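Local coordinates for isomerase (Escherichia coli, PDB 5VHU), which probably interconverts D-ribulose 5-phosphate and D-arabinose 5-phosphate, an aldose-ketose isomerisation that feeds lipopolysaccharide synthesis, at the interface of chains A and B. Numbering follows the deposited sequence. Chains: chain A/B, Isomerase.

Contact 1: the interface of chains A and B. Residues chain A 33, 36-37, 171, 175; chain B 1, 6, 9-10.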
# COMPACT_ATOMS: atom_id res chain seq x y z
N ALA A 33 -3.85 -30.10 8.31
CA ALA A 33 -3.38 -31.06 7.34
C ALA A 33 -4.15 -30.84 6.04
O ALA A 33 -3.56 -30.83 4.93
CB ALA A 33 -3.57 -32.48 7.89
N ILE A 36 -2.96 -27.65 4.28
CA ILE A 36 -1.71 -27.86 3.50
C ILE A 36 -2.04 -28.50 2.15
O ILE A 36 -1.55 -28.08 1.11
CB ILE A 36 -0.65 -28.67 4.30
CG1 ILE A 36 -0.09 -27.83 5.48
CG2 ILE A 36 0.48 -29.19 3.39
CD1 ILE A 36 0.84 -26.69 5.06
N LYS A 37 -2.90 -29.52 2.19
CA LYS A 37 -3.26 -30.21 0.96
C LYS A 37 -3.91 -29.34 -0.08
O LYS A 37 -3.56 -29.44 -1.30
CB LYS A 37 -4.12 -31.44 1.28
CG LYS A 37 -3.21 -32.48 1.94
CD LYS A 37 -3.99 -33.59 2.64
CE LYS A 37 -2.98 -34.56 3.27
NZ LYS A 37 -3.75 -35.60 4.00
N ALA A 171 6.21 -24.59 6.09
CA ALA A 171 5.92 -26.01 5.83
C ALA A 171 5.73 -26.28 4.32
O ALA A 171 6.29 -27.26 3.82
CB ALA A 171 4.70 -26.49 6.61
N LEU A 175 8.13 -28.72 2.18
CA LEU A 175 7.52 -29.85 1.46
C LEU A 175 7.79 -29.83 -0.04
O LEU A 175 7.97 -30.88 -0.63
CB LEU A 175 6.03 -29.97 1.77
CG LEU A 175 5.77 -30.33 3.27
CD1 LEU A 175 4.34 -29.98 3.66
CD2 LEU A 175 6.06 -31.80 3.62
N MET B 1 3.92 -36.98 3.53
CA MET B 1 3.99 -36.84 4.99
C MET B 1 2.57 -37.05 5.52
O MET B 1 1.64 -36.42 5.00
CB MET B 1 4.52 -35.43 5.30
CG MET B 1 4.86 -35.24 6.74
SD MET B 1 5.69 -33.69 7.07
CE MET B 1 7.39 -34.02 6.56
N LEU B 6 2.70 -33.67 9.47
CA LEU B 6 2.44 -32.30 8.93
C LEU B 6 2.16 -31.35 10.08
O LEU B 6 2.72 -30.23 10.12
CB LEU B 6 1.24 -32.20 7.96
CG LEU B 6 1.20 -32.67 6.49
CD1 LEU B 6 -0.22 -32.51 5.91
CD2 LEU B 6 2.22 -31.96 5.59
N LEU B 9 5.19 -30.55 11.97
CA LEU B 9 6.10 -29.70 11.20
C LEU B 9 5.66 -28.22 11.37
O LEU B 9 6.46 -27.33 11.69
CB LEU B 9 6.11 -30.13 9.73
CG LEU B 9 6.90 -29.30 8.73
CD1 LEU B 9 8.39 -29.27 9.04
CD2 LEU B 9 6.64 -29.78 7.32
N ILE B 10 4.35 -27.98 11.22
CA ILE B 10 3.79 -26.64 11.47
C ILE B 10 4.11 -26.15 12.90
O ILE B 10 4.59 -25.04 13.07
CB ILE B 10 2.27 -26.63 11.15
CG1 ILE B 10 2.08 -26.84 9.64
CG2 ILE B 10 1.59 -25.38 11.70
CD1 ILE B 10 0.67 -27.32 9.25

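Contact 2: the interface of chains A and B. Residues chain A 17, 154-155, 158-159; chain B 60, 64, 166, 170.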
# COMPACT_ATOMS: atom_id res chain seq x y z
N GLU A 17 0.83 -11.51 24.58
CA GLU A 17 0.97 -12.05 23.17
C GLU A 17 1.59 -13.46 23.13
O GLU A 17 1.07 -14.35 22.46
CB GLU A 17 1.73 -11.08 22.25
CG GLU A 17 0.93 -9.80 22.11
CD GLU A 17 1.28 -9.00 20.87
OE1 GLU A 17 1.99 -9.51 19.97
OE2 GLU A 17 0.83 -7.86 20.80
N PRO A 154 -6.20 -5.06 18.23
CA PRO A 154 -5.60 -6.30 17.71
C PRO A 154 -4.10 -6.35 18.02
O PRO A 154 -3.35 -5.40 17.68
CB PRO A 154 -5.81 -6.15 16.19
CG PRO A 154 -7.11 -5.42 16.09
CD PRO A 154 -7.15 -4.46 17.26
N SER A 155 -3.69 -7.40 18.72
CA SER A 155 -2.32 -7.48 19.27
C SER A 155 -2.09 -8.99 19.43
O SER A 155 -1.41 -9.60 18.59
CB SER A 155 -2.22 -6.70 20.61
OG SER A 155 -3.42 -6.97 21.37
N SER A 158 -3.63 -10.44 15.87
CA SER A 158 -2.76 -10.24 14.69
C SER A 158 -1.45 -11.03 14.83
O SER A 158 -0.94 -11.56 13.80
CB SER A 158 -2.53 -8.72 14.44
OG SER A 158 -2.30 -8.06 15.70
N THR A 159 -0.87 -11.10 16.03
CA THR A 159 0.37 -11.86 16.19
C THR A 159 0.15 -13.37 16.01
O THR A 159 0.95 -14.02 15.39
CB THR A 159 1.02 -11.55 17.55
OG1 THR A 159 1.44 -10.18 17.49
CG2 THR A 159 2.26 -12.44 17.85
N LYS B 60 2.05 -2.07 10.16
CA LYS B 60 1.15 -2.54 11.21
C LYS B 60 1.41 -1.69 12.48
O LYS B 60 0.44 -1.19 13.12
CB LYS B 60 1.38 -4.03 11.52
CG LYS B 60 0.19 -4.68 12.28
CD LYS B 60 0.22 -4.41 13.81
CE LYS B 60 -0.76 -5.30 14.59
NZ LYS B 60 -0.81 -4.90 16.07
N THR B 64 -1.22 0.58 14.65
CA THR B 64 -1.48 0.25 16.05
C THR B 64 -1.18 1.45 16.96
O THR B 64 -2.00 1.79 17.87
CB THR B 64 -0.73 -1.03 16.42
OG1 THR B 64 -1.46 -2.12 15.80
CG2 THR B 64 -0.81 -1.28 17.97
N ASP B 166 4.08 -3.64 19.40
CA ASP B 166 2.72 -3.65 19.97
C ASP B 166 2.79 -3.26 21.48
O ASP B 166 1.98 -2.45 21.98
CB ASP B 166 2.08 -5.01 19.91
CG ASP B 166 1.44 -5.33 18.61
OD1 ASP B 166 1.36 -4.45 17.67
OD2 ASP B 166 0.94 -6.53 18.53
N LEU B 170 1.04 -0.16 23.39
CA LEU B 170 0.05 -0.35 24.47
C LEU B 170 0.51 0.31 25.76
O LEU B 170 -0.31 0.85 26.53
CB LEU B 170 -0.30 -1.83 24.68
CG LEU B 170 -1.04 -2.50 23.50
CD1 LEU B 170 -1.32 -4.00 23.76
CD2 LEU B 170 -2.31 -1.76 23.01
O HOH W 1 0.11 -7.87 16.45
O HOH W 2 -3.86 -2.84 16.89

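Contact 1: the interface of chains A and B
B:Leu6 and A:Leu175 meet at about a right angle, methyl CD2 of B:Leu6 pressed against CD1 of A:Leu175 at 3.5 Å, tighter than usual van der Waals contact. The patch is an apolar helix-packing seam of a SIS-family sugar isomerase, in which the N-terminal helix 3-25 of chain B lies over helices 32-41 and 156-175 of chain A. B:Leu6 is the wedge between the two, and the fork at its CG splits its methyls. CD1 turns to helix 32-41 and rests on CA of A:Ala33 at 3.8 Å, close to the carbonyl oxygen of that residue as well. CD2, besides touching A:Leu175, lies 3.9 Å from the branch methyl CG2 of A:Ile36, whose side chain crosses it obliquely. One turn along, B:Ile10 points its CD1 at CG1 of A:Ile36, 3.9 Å away, the two chains reaching toward each other tip to tip. CB of A:Ala171 packs against CD2 of B:Leu9 at 3.9 Å and also touches CG1 of B:Ile10, its small size probably allowing helix 3-25 to lie close. B:Leu9 differs from B:Leu6 in its first torsion, with CG opposite the backbone N (chi1 175°), and runs antiparallel past A:Leu175. At the start of the chain, B:Met1 bends at chi3 (-79°) and carries its thioether across the second methyl of A:Leu175, with SD 3.9 Å from CD2 and the terminal CE equally near. A:Leu175 hides 57 Å² under the partner. The aliphatic chain of A:Lys37 runs past the CD1 side of B:Leu6 at the rim.

Contact 2: the interface of chains A and B
The ammonium NZ of B:Lys60 donates across the interface to the carbonyl O of A:Pro154 at 3.0 Å, tilted from the carbonyl plane. This is a polar junction of the SIS-family subunits, bridged by water, where the 154-155 loop and the start of helix 156-175 of chain A face helices 52-67 and 156-175 of chain B. Within its own chain NZ also forms a salt bridge to carboxylate OD1 of B:Asp166 at 2.7 Å, met on the syn side but somewhat out of the carboxylate plane, and a hydrogen bond to hydroxyl OG1 of B:Thr64 at 2.9 Å. The lysine chain bends at chi2 (-82°) and is otherwise extended, which carries CE past CB of A:Ser158 before NZ reaches its acceptors. The other oxygen of B:Asp166 serves the interface. Its OD2 lies 2.6 Å from water 1, which in turn is 2.5 Å from OG of A:Ser158 and also bonds OG1 of A:Thr159 and the carbonyl O of A:Ser155. This water therefore ties the aspartate to the first turn of the opposing helix. Water 2 makes a second bridge, 2.7 Å from OG1 of B:Thr64 and bonded also to the A:Pro154 carbonyl that receives the lysine. OD2 of B:Asp166 further approaches OE2 of A:Glu17 at 2.6 Å, the carboxylate planes turned 64° apart and the side chains crossing near a right angle. So short a pair would suit a shared proton, although protonation is not seen; with both groups ionised it would be a clash. In the second shell, A:Thr159 probably helps position the glutamate, its hydroxyl proton shared or chosen between A:Ser155 O and the A:Glu17 head. Its OG1 meets OE1 of A:Glu17 at 2.6 Å from above the carboxylate, 43° out of the plane.

The C-alpha centres of contact 1 and contact 2 lie about 27 Å apart on one two-fold symmetric interface, so each recurs with the chains exchanged. Both draw on helices 3-25 and 156-175. In contact 1 the beginning of chain B helix 3-25 packs apolarly on the end of chain A helix 156-175; in contact 2 the later part of chain A helix 3-25 meets the middle of helix 156-175 of chain B. There the polar and water links come mainly from the 154-159 segment, A:Glu17 adding a pair that would need a shared proton. This pairing probably provides one subunit contact of the homotetramer.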